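Local coordinates for uncharacterized conserved protein with double-stranded beta-helix domain (Klebsiella pneumoniae subsp. pneumoniae MGH 78578, PDB 3H8U) that is of unknown function but belongs to the cupin family, whose double-stranded beta-helix it adopts, and probably binds a metal ion, at residues W44-H47 / P48-I52; V33-N37 / D38-V42. All coordinates share one frame; numbering follows the deposited sequence. Where two conformers were deposited one is given.

Contacts 1 and 2 are both turns of the cupin barrel and share strand 40-46, which begins with residues 40-42 of contact 2 and ends with residues 44-46 of contact 1. Contact 2 closes the hairpin between strands 31-35 and 40-46 within one sheet; contact 1 then carries the chain from that sheet into the other, where strand 51-56 runs. Their centres lie about 21 Å apart, on opposite sides of the chain's centre, and the two sets touch only where they adjoin in sequence. The second subunit reaches contact 2, whereas contact 1 is met by no other chain of the assembly.

Contact 1: W44-H47 / P48-I52; sequences WHAH and PGQEI
His47 and Gln50 grip each other at the two ends of a type II beta turn, which carries the chain of this cupin double-stranded beta-helix from strand 40-46 into strand 51-56, in the other sheet. Two hydrogen bonds close it. The backbone one runs from Gln50 N to His47 O at 2.9 Å. The second runs the other way, from His47 N to Gln50 OE1 at 2.8 Å, with an N-H...O angle of 164°, close to straight. Gly49 takes backbone angles that call for glycine, as is usual at the third position of a type II turn.

Torsions explain the side-chain bond. Gln50 has CG beside its own backbone N (chi1 -70°) and runs extended beyond it, alongside His47 and pointing the same way. Imidazole and amide planes stand 42° apart, with OE1 3.4 Å from His47 CD2. The other end of the amide, NE2, is hydrogen-bonded to Ser24 O; in this one of two conformers both ends of the amide have partners, which would hold its rotation.

Water extends the polar group: water 1 is hydrogen-bonded to both Gln50 OE1 and His45 ND1, joining the two side chains. The His45 imidazole brings CE1 over one face of the His47 ring, offset toward its rim, while His47 ND1 lies at the edge of the His45 ring.

Apolar contacts lie farther from the turn, where the two arms splay apart, from 5.4 Å between Ala46 CA and Gln50 CA to 8.5 Å between Trp44 CA and Ile52 CA. Ala46 CB is 3.9 Å from Gln50 CB. Side chains span the wider gap: the Trp44 indole, which also stacks on Phe109, receives the end of Ile52 obliquely, with Ile52 CD1 3.8 Å from Trp44 CE3.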
loop_
_atom_site.group_PDB
_atom_site.type_symbol
_atom_site.label_atom_id
_atom_site.label_comp_id
_atom_site.label_asym_id
_atom_site.label_seq_id
_atom_site.Cartn_x
_atom_site.Cartn_y
_atom_site.Cartn_z
ATOM N N TRP A 44 -4.484 0.157 -9.806
ATOM C CA TRP A 44 -4.267 -0.335 -11.126
ATOM C C TRP A 44 -4.921 -1.715 -11.328
ATOM O O TRP A 44 -4.922 -2.541 -10.429
ATOM C CB TRP A 44 -2.774 -0.473 -11.391
ATOM C CG TRP A 44 -2.061 0.812 -11.528
ATOM C CD1 TRP A 44 -1.304 1.420 -10.573
ATOM C CD2 TRP A 44 -2.028 1.658 -12.674
ATOM N NE1 TRP A 44 -0.786 2.583 -11.057
ATOM C CE2 TRP A 44 -1.207 2.762 -12.348
ATOM C CE3 TRP A 44 -2.591 1.591 -13.938
ATOM C CZ2 TRP A 44 -0.939 3.787 -13.254
ATOM C CZ3 TRP A 44 -2.333 2.625 -14.851
ATOM C CH2 TRP A 44 -1.511 3.698 -14.502
ATOM N N HIS A 45 -5.430 -1.919 -12.535
ATOM C CA HIS A 45 -6.062 -3.177 -12.948
ATOM C C HIS A 45 -5.549 -3.532 -14.340
ATOM O O HIS A 45 -5.564 -2.710 -15.237
ATOM C CB HIS A 45 -7.591 -3.011 -12.955
ATOM C CG HIS A 45 -8.345 -4.190 -13.513
ATOM N ND1 HIS A 45 -8.326 -4.546 -14.848
ATOM C CD2 HIS A 45 -9.161 -5.080 -12.899
ATOM C CE1 HIS A 45 -9.103 -5.603 -15.026
ATOM N NE2 HIS A 45 -9.580 -5.972 -13.852
ATOM N N ALA A 46 -5.101 -4.771 -14.509
ATOM C CA ALA A 46 -4.740 -5.288 -15.819
ATOM C C ALA A 46 -5.398 -6.639 -16.061
ATOM O O ALA A 46 -5.353 -7.531 -15.221
ATOM C CB ALA A 46 -3.204 -5.397 -15.975
ATOM N N HIS A 47 -6.006 -6.766 -17.225
ATOM C CA HIS A 47 -6.479 -8.046 -17.730
ATOM C C HIS A 47 -5.274 -8.890 -18.147
ATOM O O HIS A 47 -4.196 -8.348 -18.455
ATOM C CB HIS A 47 -7.360 -7.858 -18.970
ATOM C CG HIS A 47 -8.689 -7.237 -18.695
ATOM N ND1 HIS A 47 -9.661 -7.843 -17.914
ATOM C CD2 HIS A 47 -9.242 -6.084 -19.154
ATOM C CE1 HIS A 47 -10.731 -7.062 -17.868
ATOM N NE2 HIS A 47 -10.503 -5.997 -18.620
ATOM N N PRO A 48 -5.462 -10.221 -18.217
ATOM C CA PRO A 48 -4.418 -11.074 -18.768
ATOM C C PRO A 48 -3.817 -10.558 -20.078
ATOM O O PRO A 48 -4.550 -10.233 -21.017
ATOM C CB PRO A 48 -5.153 -12.398 -18.993
ATOM C CG PRO A 48 -6.084 -12.437 -17.851
ATOM C CD PRO A 48 -6.615 -11.023 -17.784
ATOM N N GLY A 49 -2.501 -10.476 -20.114
ATOM C CA GLY A 49 -1.802 -9.998 -21.306
ATOM C C GLY A 49 -1.596 -8.485 -21.360
ATOM O O GLY A 49 -0.790 -8.010 -22.160
ATOM N N GLN A 50 -2.339 -7.729 -20.549
ATOM C CA GLN A 50 -2.210 -6.273 -20.526
ATOM C C GLN A 50 -0.972 -5.919 -19.753
ATOM O O GLN A 50 -0.486 -6.725 -18.932
ATOM C CB GLN A 50 -3.420 -5.594 -19.892
ATOM C CG GLN A 50 -4.648 -5.688 -20.735
ATOM C CD GLN A 50 -5.728 -4.726 -20.314
ATOM O OE1 GLN A 50 -6.106 -4.686 -19.159
ATOM N NE2 GLN A 50 -6.248 -3.950 -21.268
ATOM N N GLU A 51 -0.442 -4.738 -20.073
ATOM C CA GLU A 51 0.792 -4.264 -19.467
ATOM C C GLU A 51 0.663 -2.921 -18.766
ATOM O O GLU A 51 -0.075 -2.028 -19.208
ATOM C CB GLU A 51 1.883 -4.151 -20.521
ATOM C CG GLU A 51 2.352 -5.461 -21.017
ATOM C CD GLU A 51 3.263 -5.338 -22.221
ATOM O OE1 GLU A 51 3.897 -4.268 -22.415
ATOM O OE2 GLU A 51 3.299 -6.325 -22.977
ATOM N N ILE A 52 1.401 -2.796 -17.676
ATOM C CA ILE A 52 1.736 -1.511 -17.091
ATOM C C ILE A 52 3.066 -1.087 -17.755
ATOM O O ILE A 52 4.069 -1.741 -17.550
ATOM C CB ILE A 52 1.931 -1.667 -15.563
ATOM C CG1 ILE A 52 0.694 -2.295 -14.876
ATOM C CG2 ILE A 52 2.286 -0.346 -14.927
ATOM C CD1 ILE A 52 -0.548 -1.465 -14.905
HETATM O O HOH W 1 -7.896 -3.302 -17.337
#

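Contact 2: V33-N37 / D38-V42; sequences VLETN and DSVVV
Glu35 and Val40 run alongside each other in the same direction, as expected of a non-hydrogen-bonded pair in an antiparallel hairpin; Glu35 CA lies 4.3 Å from Val40 CA. In the conformer described, one of two for each residue, the Glu35 chain is extended with CG anti to the backbone N (chi1 -171°), toward Val40 CG2, but the closeness of these carbons is doubtful.

The opposite face carries Leu34 and Val41, a hydrogen-bonded pair. Their side chains do not meet directly; Val41 CG1 instead approaches Val33 CB at 4.0 Å. This follows from a classic beta bulge, in which two residues, Val33 and Leu34, stand across from the single Val41. Val41 O consequently accepts two N-H groups, from Val33 N at 2.8 Å and from Leu34 N at a longer 3.3 Å. Val41 N returns a bond to Leu34 O.

At the loop end, Thr36 turns its hydroxyl inward: with chi1 at 70°, OG1 stands between its own backbone N and carbonyl carbon, facing the amides of the next residues. It accepts from Ser39 N at 3.1 Å and, more weakly, from Asp38 N (N-H...O angle 133°). Its strongest polar partner, however, is Gln61 OE1 of the second subunit. Thr36 N donates to Ser39 O nearly along the C=O axis, and water 2 bridges Ser39 O to Leu34 O.

The hairpin forms one margin of a five-stranded antiparallel sheet: strand 31-35 is outermost within the chain, and strand 40-46 has strand 107-114 on its other side. Ile90 on strand 87-91 of the second subunit packs against Leu34, and Thr63 on its strand 61-68 against Val41.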
loop_
_atom_site.group_PDB
_atom_site.type_symbol
_atom_site.label_atom_id
_atom_site.label_comp_id
_atom_site.label_asym_id
_atom_site.label_seq_id
_atom_site.Cartn_x
_atom_site.Cartn_y
_atom_site.Cartn_z
ATOM N N VAL A 33 -6.813 7.323 -6.190
ATOM C CA VAL A 33 -7.565 7.255 -4.947
ATOM C C VAL A 33 -7.381 8.579 -4.217
ATOM O O VAL A 33 -8.351 9.238 -3.850
ATOM C CB VAL A 33 -7.084 6.099 -4.072
ATOM C CG1 VAL A 33 -7.767 6.130 -2.669
ATOM C CG2 VAL A 33 -7.332 4.787 -4.796
ATOM N N LEU A 34 -6.129 8.986 -4.050
ATOM C CA LEU A 34 -5.841 10.236 -3.364
ATOM C C LEU A 34 -4.451 10.741 -3.729
ATOM O O LEU A 34 -3.472 9.978 -3.690
ATOM C CB LEU A 34 -5.928 10.024 -1.853
ATOM C CG LEU A 34 -5.965 11.319 -1.009
ATOM C CD1 LEU A 34 -7.333 11.945 -1.125
ATOM C CD2 LEU A 34 -5.564 11.102 0.445
ATOM N N GLU A 35 -4.390 12.047 -4.021
ATOM C CA GLU A 35 -3.140 12.720 -4.327
ATOM C C GLU A 35 -2.896 13.791 -3.285
ATOM O O GLU A 35 -3.749 14.605 -3.012
ATOM C CB GLU A 35 -3.190 13.352 -5.712
ATOM C CG GLU A 35 -1.837 13.886 -6.177
ATOM C CD GLU A 35 -1.768 14.124 -7.677
ATOM O OE1 GLU A 35 -2.491 13.435 -8.428
ATOM O OE2 GLU A 35 -0.959 14.982 -8.104
ATOM N N THR A 36 -1.717 13.750 -2.677
ATOM C CA THR A 36 -1.313 14.706 -1.640
ATOM C C THR A 36 0.134 15.010 -1.942
ATOM O O THR A 36 0.708 14.370 -2.795
ATOM C CB THR A 36 -1.371 14.135 -0.217
ATOM O OG1 THR A 36 -0.343 13.155 -0.046
ATOM C CG2 THR A 36 -2.756 13.522 0.102
ATOM N N ASN A 37 0.720 15.952 -1.215
ATOM C CA ASN A 37 2.142 16.256 -1.384
ATOM C C ASN A 37 3.026 15.072 -1.050
ATOM O O ASN A 37 4.089 14.885 -1.669
ATOM C CB ASN A 37 2.536 17.470 -0.538
ATOM C CG ASN A 37 1.953 18.751 -1.078
ATOM O OD1 ASN A 37 1.782 18.895 -2.295
ATOM N ND2 ASN A 37 1.617 19.666 -0.203
ATOM N N ASP A 38 2.569 14.260 -0.103
ATOM C CA ASP A 38 3.396 13.188 0.472
ATOM C C ASP A 38 3.334 11.889 -0.354
ATOM O O ASP A 38 4.268 11.099 -0.363
ATOM C CB ASP A 38 2.948 12.898 1.920
ATOM C CG ASP A 38 3.094 14.101 2.840
ATOM O OD1 ASP A 38 4.187 14.689 2.914
ATOM O OD2 ASP A 38 2.082 14.474 3.453
ATOM N N SER A 39 2.218 11.650 -1.039
ATOM C CA SER A 39 2.058 10.451 -1.872
ATOM C C SER A 39 0.907 10.625 -2.861
ATOM O O SER A 39 -0.029 11.398 -2.648
ATOM C CB SER A 39 1.711 9.202 -1.040
ATOM O OG SER A 39 2.736 8.883 -0.081
ATOM N N VAL A 40 0.983 9.831 -3.912
ATOM C CA VAL A 40 -0.145 9.610 -4.806
ATOM C C VAL A 40 -0.485 8.112 -4.731
ATOM O O VAL A 40 0.395 7.263 -4.890
ATOM C CB VAL A 40 0.193 10.062 -6.242
ATOM C CG1 VAL A 40 -0.902 9.656 -7.215
ATOM C CG2 VAL A 40 0.403 11.575 -6.304
ATOM N N VAL A 41 -1.745 7.803 -4.453
ATOM C CA VAL A 41 -2.203 6.446 -4.251
ATOM C C VAL A 41 -3.142 6.152 -5.416
ATOM O O VAL A 41 -4.123 6.921 -5.649
ATOM C CB VAL A 41 -2.963 6.306 -2.895
ATOM C CG1 VAL A 41 -3.535 4.887 -2.719
ATOM C CG2 VAL A 41 -2.061 6.674 -1.719
ATOM N N VAL A 42 -2.826 5.075 -6.156
ATOM C CA VAL A 42 -3.512 4.695 -7.398
ATOM C C VAL A 42 -3.876 3.196 -7.337
ATOM O O VAL A 42 -3.125 2.384 -6.802
ATOM C CB VAL A 42 -2.601 4.962 -8.650
ATOM C CG1 VAL A 42 -3.214 4.427 -9.937
ATOM C CG2 VAL A 42 -2.311 6.456 -8.764
HETATM O O HOH W 2 -2.175 10.264 -1.293
#